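Local coordinates for protein aspartate aminotransferase, mitochondrial (Trypanosoma brucei brucei, PDB 4W5K) that probably transfers the amino group between L-aspartate and 2-oxoglutarate as a homodimeric aminotransferase that depends on pyridoxal 5'-phosphate, at residues R316-L328 with V376-S388. The protein carries 1 engineered substitution. Numbering follows the deposited sequence. Where two conformers were deposited one is given.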
loop_
_atom_site.group_PDB
_atom_site.type_symbol
_atom_site.label_atom_id
_atom_site.label_comp_id
_atom_site.label_asym_id
_atom_site.label_seq_id
_atom_site.Cartn_x
_atom_site.Cartn_y
_atom_site.Cartn_z
ATOM N N ARG A 316 -10.163 -18.235 22.844
ATOM C CA ARG A 316 -9.546 -19.483 22.371
ATOM C C ARG A 316 -8.045 -19.460 22.614
ATOM O O ARG A 316 -7.466 -20.455 23.040
ATOM C CB ARG A 316 -9.802 -19.757 20.876
ATOM C CG ARG A 316 -9.414 -21.198 20.502
ATOM C CD ARG A 316 -9.485 -21.488 18.994
ATOM N NE ARG A 316 -8.290 -21.038 18.276
ATOM C CZ ARG A 316 -7.107 -21.649 18.317
ATOM N NH1 ARG A 316 -6.093 -21.176 17.610
ATOM N NH2 ARG A 316 -6.928 -22.744 19.074
ATOM N N ILE A 317 -7.425 -18.318 22.348
ATOM C CA ILE A 317 -5.999 -18.149 22.576
ATOM C C ILE A 317 -5.667 -18.271 24.065
ATOM O O ILE A 317 -4.718 -18.959 24.446
ATOM C CB ILE A 317 -5.500 -16.783 22.055
ATOM C CG1 ILE A 317 -5.657 -16.695 20.535
ATOM C CG2 ILE A 317 -4.043 -16.539 22.439
ATOM C CD1 ILE A 317 -4.919 -17.790 19.770
ATOM N N ALA A 318 -6.435 -17.587 24.904
ATOM C CA ALA A 318 -6.232 -17.697 26.351
ATOM C C ALA A 318 -6.418 -19.133 26.853
ATOM O O ALA A 318 -5.663 -19.599 27.695
ATOM C CB ALA A 318 -7.183 -16.758 27.094
ATOM N N GLU A 319 -7.430 -19.825 26.341
ATOM C CA GLU A 319 -7.748 -21.159 26.831
ATOM C C GLU A 319 -6.696 -22.168 26.373
ATOM O O GLU A 319 -6.372 -23.090 27.109
ATOM C CB GLU A 319 -9.148 -21.594 26.378
ATOM C CG GLU A 319 -9.710 -22.823 27.110
ATOM C CD GLU A 319 -9.173 -24.150 26.583
ATOM O OE1 GLU A 319 -9.028 -25.105 27.387
ATOM O OE2 GLU A 319 -8.908 -24.244 25.365
ATOM N N VAL A 320 -6.148 -22.001 25.174
ATOM C CA VAL A 320 -5.159 -22.972 24.727
ATOM C C VAL A 320 -3.816 -22.771 25.461
ATOM O O VAL A 320 -3.097 -23.746 25.707
ATOM C CB VAL A 320 -4.964 -22.948 23.189
ATOM C CG1 VAL A 320 -4.029 -21.836 22.744
ATOM C CG2 VAL A 320 -4.456 -24.303 22.720
ATOM N N ARG A 321 -3.493 -21.532 25.826
ATOM C CA ARG A 321 -2.366 -21.267 26.744
ATOM C C ARG A 321 -2.558 -22.011 28.072
ATOM O O ARG A 321 -1.639 -22.714 28.574
ATOM C CB ARG A 321 -2.209 -19.754 26.998
ATOM C CG ARG A 321 -1.609 -18.964 25.824
ATOM C CD ARG A 321 -1.641 -17.470 26.114
ATOM N NE ARG A 321 -0.894 -16.658 25.161
ATOM C CZ ARG A 321 0.422 -16.464 25.208
ATOM N NH1 ARG A 321 1.146 -17.062 26.150
ATOM N NH2 ARG A 321 1.023 -15.663 24.325
ATOM N N LYS A 322 -3.758 -21.877 28.641
ATOM C CA LYS A 322 -4.067 -22.499 29.930
ATOM C C LYS A 322 -4.002 -24.023 29.829
ATOM O O LYS A 322 -3.525 -24.711 30.743
ATOM C CB LYS A 322 -5.451 -22.031 30.411
ATOM C CG LYS A 322 -5.963 -22.664 31.705
ATOM C CD LYS A 322 -7.193 -21.918 32.196
ATOM C CE LYS A 322 -7.704 -22.466 33.521
ATOM N NZ LYS A 322 -9.046 -23.087 33.357
ATOM N N ARG A 323 -4.493 -24.550 28.707
ATOM C CA ARG A 323 -4.479 -25.992 28.463
ATOM C C ARG A 323 -3.054 -26.524 28.288
ATOM O O ARG A 323 -2.736 -27.608 28.794
ATOM C CB ARG A 323 -5.319 -26.327 27.223
ATOM C CG ARG A 323 -5.291 -27.808 26.819
ATOM C CD ARG A 323 -6.368 -28.601 27.511
ATOM N NE ARG A 323 -6.341 -30.016 27.128
ATOM C CZ ARG A 323 -6.946 -30.515 26.053
ATOM N NH1 ARG A 323 -7.624 -29.716 25.240
ATOM N NH2 ARG A 323 -6.877 -31.817 25.788
ATOM N N LEU A 324 -2.204 -25.772 27.581
ATOM C CA LEU A 324 -0.786 -26.142 27.455
ATOM C C LEU A 324 -0.150 -26.321 28.842
ATOM O O LEU A 324 0.523 -27.328 29.140
ATOM C CB LEU A 324 -0.011 -25.083 26.669
ATOM C CG LEU A 324 1.452 -25.395 26.335
ATOM C CD1 LEU A 324 1.522 -26.659 25.509
ATOM C CD2 LEU A 324 2.095 -24.245 25.558
ATOM N N VAL A 325 -0.391 -25.351 29.711
ATOM C CA VAL A 325 0.191 -25.417 31.050
ATOM C C VAL A 325 -0.350 -26.598 31.864
ATOM O O VAL A 325 0.411 -27.312 32.534
ATOM C CB VAL A 325 -0.046 -24.112 31.813
ATOM C CG1 VAL A 325 0.460 -24.232 33.242
ATOM C CG2 VAL A 325 0.650 -22.964 31.075
ATOM N N SER A 326 -1.655 -26.831 31.783
ATOM C CA SER A 326 -2.244 -27.925 32.542
ATOM C C SER A 326 -1.798 -29.282 31.991
ATOM O O SER A 326 -1.554 -30.204 32.757
ATOM C CB SER A 326 -3.768 -27.826 32.541
ATOM O OG SER A 326 -4.285 -28.111 31.261
ATOM N N GLU A 327 -1.672 -29.401 30.672
ATOM C CA GLU A 327 -1.209 -30.657 30.076
ATOM C C GLU A 327 0.265 -30.896 30.391
ATOM O O GLU A 327 0.685 -32.039 30.541
ATOM C CB GLU A 327 -1.410 -30.669 28.558
ATOM C CG GLU A 327 -2.864 -30.718 28.097
ATOM C CD GLU A 327 -3.581 -32.016 28.441
ATOM O OE1 GLU A 327 -2.939 -33.097 28.508
ATOM O OE2 GLU A 327 -4.809 -31.948 28.649
ATOM N N LEU A 328 1.053 -29.826 30.473
ATOM C CA LEU A 328 2.460 -29.983 30.851
ATOM C C LEU A 328 2.554 -30.555 32.272
ATOM O O LEU A 328 3.354 -31.458 32.552
ATOM C CB LEU A 328 3.211 -28.653 30.737
ATOM C CG LEU A 328 3.682 -28.299 29.308
ATOM C CD1 LEU A 328 4.055 -26.837 29.155
ATOM C CD2 LEU A 328 4.861 -29.197 28.917
ATOM N N VAL A 376 0.847 -19.393 19.326
ATOM C CA VAL A 376 -0.092 -20.318 19.950
ATOM C C VAL A 376 -1.383 -20.482 19.142
ATOM O O VAL A 376 -2.154 -21.413 19.377
ATOM C CB VAL A 376 -0.438 -19.897 21.403
ATOM C CG1 VAL A 376 0.817 -19.933 22.286
ATOM C CG2 VAL A 376 -1.057 -18.522 21.448
ATOM N N SER A 377 -1.621 -19.593 18.184
ATOM C CA SER A 377 -2.736 -19.792 17.257
ATOM C C SER A 377 -2.620 -21.125 16.503
ATOM O O SER A 377 -3.613 -21.669 16.008
ATOM C CB SER A 377 -2.814 -18.624 16.270
ATOM O OG SER A 377 -1.553 -18.390 15.677
ATOM N N GLY A 378 -1.409 -21.670 16.424
ATOM C CA GLY A 378 -1.208 -22.950 15.759
ATOM C C GLY A 378 -1.532 -24.130 16.677
ATOM O O GLY A 378 -1.608 -25.283 16.226
ATOM N N LEU A 379 -1.729 -23.835 17.960
ATOM C CA LEU A 379 -2.154 -24.830 18.950
ATOM C C LEU A 379 -3.672 -24.961 18.953
ATOM O O LEU A 379 -4.384 -23.959 18.846
ATOM C CB LEU A 379 -1.677 -24.452 20.362
ATOM C CG LEU A 379 -0.233 -24.688 20.791
ATOM C CD1 LEU A 379 -0.015 -24.234 22.234
ATOM C CD2 LEU A 379 0.171 -26.141 20.627
ATOM N N ASN A 380 -4.171 -26.187 19.106
ATOM C CA ASN A 380 -5.606 -26.392 19.191
ATOM C C ASN A 380 -5.948 -27.688 19.920
ATOM O O ASN A 380 -5.068 -28.374 20.441
ATOM C CB ASN A 380 -6.233 -26.398 17.798
ATOM C CG ASN A 380 -5.537 -27.352 16.865
ATOM O OD1 ASN A 380 -5.503 -28.567 17.106
ATOM N ND2 ASN A 380 -4.966 -26.811 15.790
ATOM N N SER A 381 -7.230 -28.012 19.945
ATOM C CA SER A 381 -7.683 -29.214 20.639
ATOM C C SER A 381 -7.043 -30.489 20.091
ATOM O O SER A 381 -6.866 -31.458 20.836
ATOM C CB SER A 381 -9.209 -29.318 20.567
ATOM O OG SER A 381 -9.665 -29.572 19.253
ATOM N N THR A 382 -6.694 -30.516 18.803
ATOM C CA THR A 382 -6.203 -31.765 18.211
ATOM C C THR A 382 -4.688 -31.960 18.310
ATOM O O THR A 382 -4.192 -33.041 18.010
ATOM C CB THR A 382 -6.596 -31.894 16.713
ATOM O OG1 THR A 382 -5.778 -31.036 15.912
ATOM C CG2 THR A 382 -8.058 -31.537 16.503
ATOM N N ASN A 383 -3.943 -30.942 18.735
ATOM C CA ASN A 383 -2.497 -31.115 18.818
ATOM C C ASN A 383 -1.867 -30.689 20.146
ATOM O O ASN A 383 -0.664 -30.857 20.337
ATOM C CB ASN A 383 -1.798 -30.376 17.667
ATOM C CG ASN A 383 -2.029 -28.860 17.682
ATOM O OD1 ASN A 383 -2.299 -28.251 18.730
ATOM N ND2 ASN A 383 -1.896 -28.240 16.510
ATOM N N VAL A 384 -2.664 -30.130 21.052
ATOM C CA VAL A 384 -2.092 -29.543 22.260
ATOM C C VAL A 384 -1.523 -30.635 23.167
ATOM O O VAL A 384 -0.538 -30.421 23.871
ATOM C CB VAL A 384 -3.124 -28.669 23.023
ATOM C CG1 VAL A 384 -4.234 -29.503 23.617
ATOM C CG2 VAL A 384 -2.429 -27.826 24.106
ATOM N N GLU A 385 -2.101 -31.828 23.119
ATOM C CA GLU A 385 -1.587 -32.907 23.945
ATOM C C GLU A 385 -0.222 -33.375 23.446
ATOM O O GLU A 385 0.693 -33.591 24.246
ATOM C CB GLU A 385 -2.586 -34.059 23.990
ATOM C CG GLU A 385 -3.780 -33.759 24.897
ATOM C CD GLU A 385 -4.979 -34.651 24.629
ATOM O OE1 GLU A 385 -5.420 -34.743 23.461
ATOM O OE2 GLU A 385 -5.481 -35.262 25.595
ATOM N N TYR A 386 -0.084 -33.494 22.129
ATOM C CA TYR A 386 1.157 -33.934 21.487
ATOM C C TYR A 386 2.287 -32.936 21.743
ATOM O O TYR A 386 3.417 -33.315 22.072
ATOM C CB TYR A 386 0.933 -34.125 19.978
ATOM C CG TYR A 386 2.192 -34.395 19.169
ATOM C CD1 TYR A 386 2.807 -35.641 19.201
ATOM C CD2 TYR A 386 2.756 -33.406 18.366
ATOM C CE1 TYR A 386 3.951 -35.892 18.463
ATOM C CE2 TYR A 386 3.905 -33.650 17.630
ATOM C CZ TYR A 386 4.497 -34.899 17.683
ATOM O OH TYR A 386 5.638 -35.156 16.948
ATOM N N VAL A 387 1.973 -31.656 21.585
ATOM C CA VAL A 387 2.966 -30.611 21.756
ATOM C C VAL A 387 3.418 -30.535 23.209
ATOM O O VAL A 387 4.607 -30.372 23.474
ATOM C CB VAL A 387 2.431 -29.255 21.304
ATOM C CG1 VAL A 387 3.370 -28.141 21.742
ATOM C CG2 VAL A 387 2.262 -29.251 19.784
ATOM N N SER A 388 2.478 -30.656 24.141
ATOM C CA SER A 388 2.829 -30.666 25.567
ATOM C C SER A 388 3.782 -31.810 25.896
ATOM O O SER A 388 4.757 -31.614 26.626
ATOM C CB SER A 388 1.581 -30.773 26.445
ATOM O OG SER A 388 0.687 -29.705 26.182
HETATM O O HOH W 1 -8.208 -31.860 23.070
#
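Arg316 reaches from the long helix to the 3-10 turn and loop that follow strand 373-375 and grips their backbone edge-on. NH2 meets Leu379 O at 2.8 Å, nearly straight (171°) and within both the guanidinium and carbonyl planes, while NH1 adds a weak, bent bond to Ser377 O. A bend at chi3 turns the guanidinium toward these carbonyls, and Tyr38 and Arg39 hold its NE and NH1 from beyond the pair. Next to it the contact turns apolar. Ile317 CG2 meets Val376 CG2 at 3.7 Å, Val320 CG2 lies 3.6 Å from Leu379 CB, and Leu324 crosses Leu379 at about a right angle, CD2 against CD1. Arg321 passes by Val376 but spends its guanidinium on carbonyls of Ile340 and Gly345.

At the other end, Val384 CG1 sits over the centre of one face of the Arg323 guanidinium, 3.7 Å above its plane. The edge of that group takes Glu327 OE2, bound by NE at 2.9 Å, and a water that bridges NH2 to Ser381 O. Glu385 OE2 adds a long salt bridge to NH2, its carboxylate turned 61° from the guanidinium; the arginine probably eases the closeness of the two glutamates. Ser388 OG and Ser388 N reach Val384 O from opposite faces of its carbonyl plane, and OG packs between Leu324 CD1 and Glu327 CB.

The axes of 316-328 and 384-388 come within 9.1 Å and cross at -52°. Helix 300-331 thus meets the C-terminal helix and its lead-in loop within the small domain of a fold-type I aminotransferase, the Ser377 side chain lying about 11 Å from the cofactor.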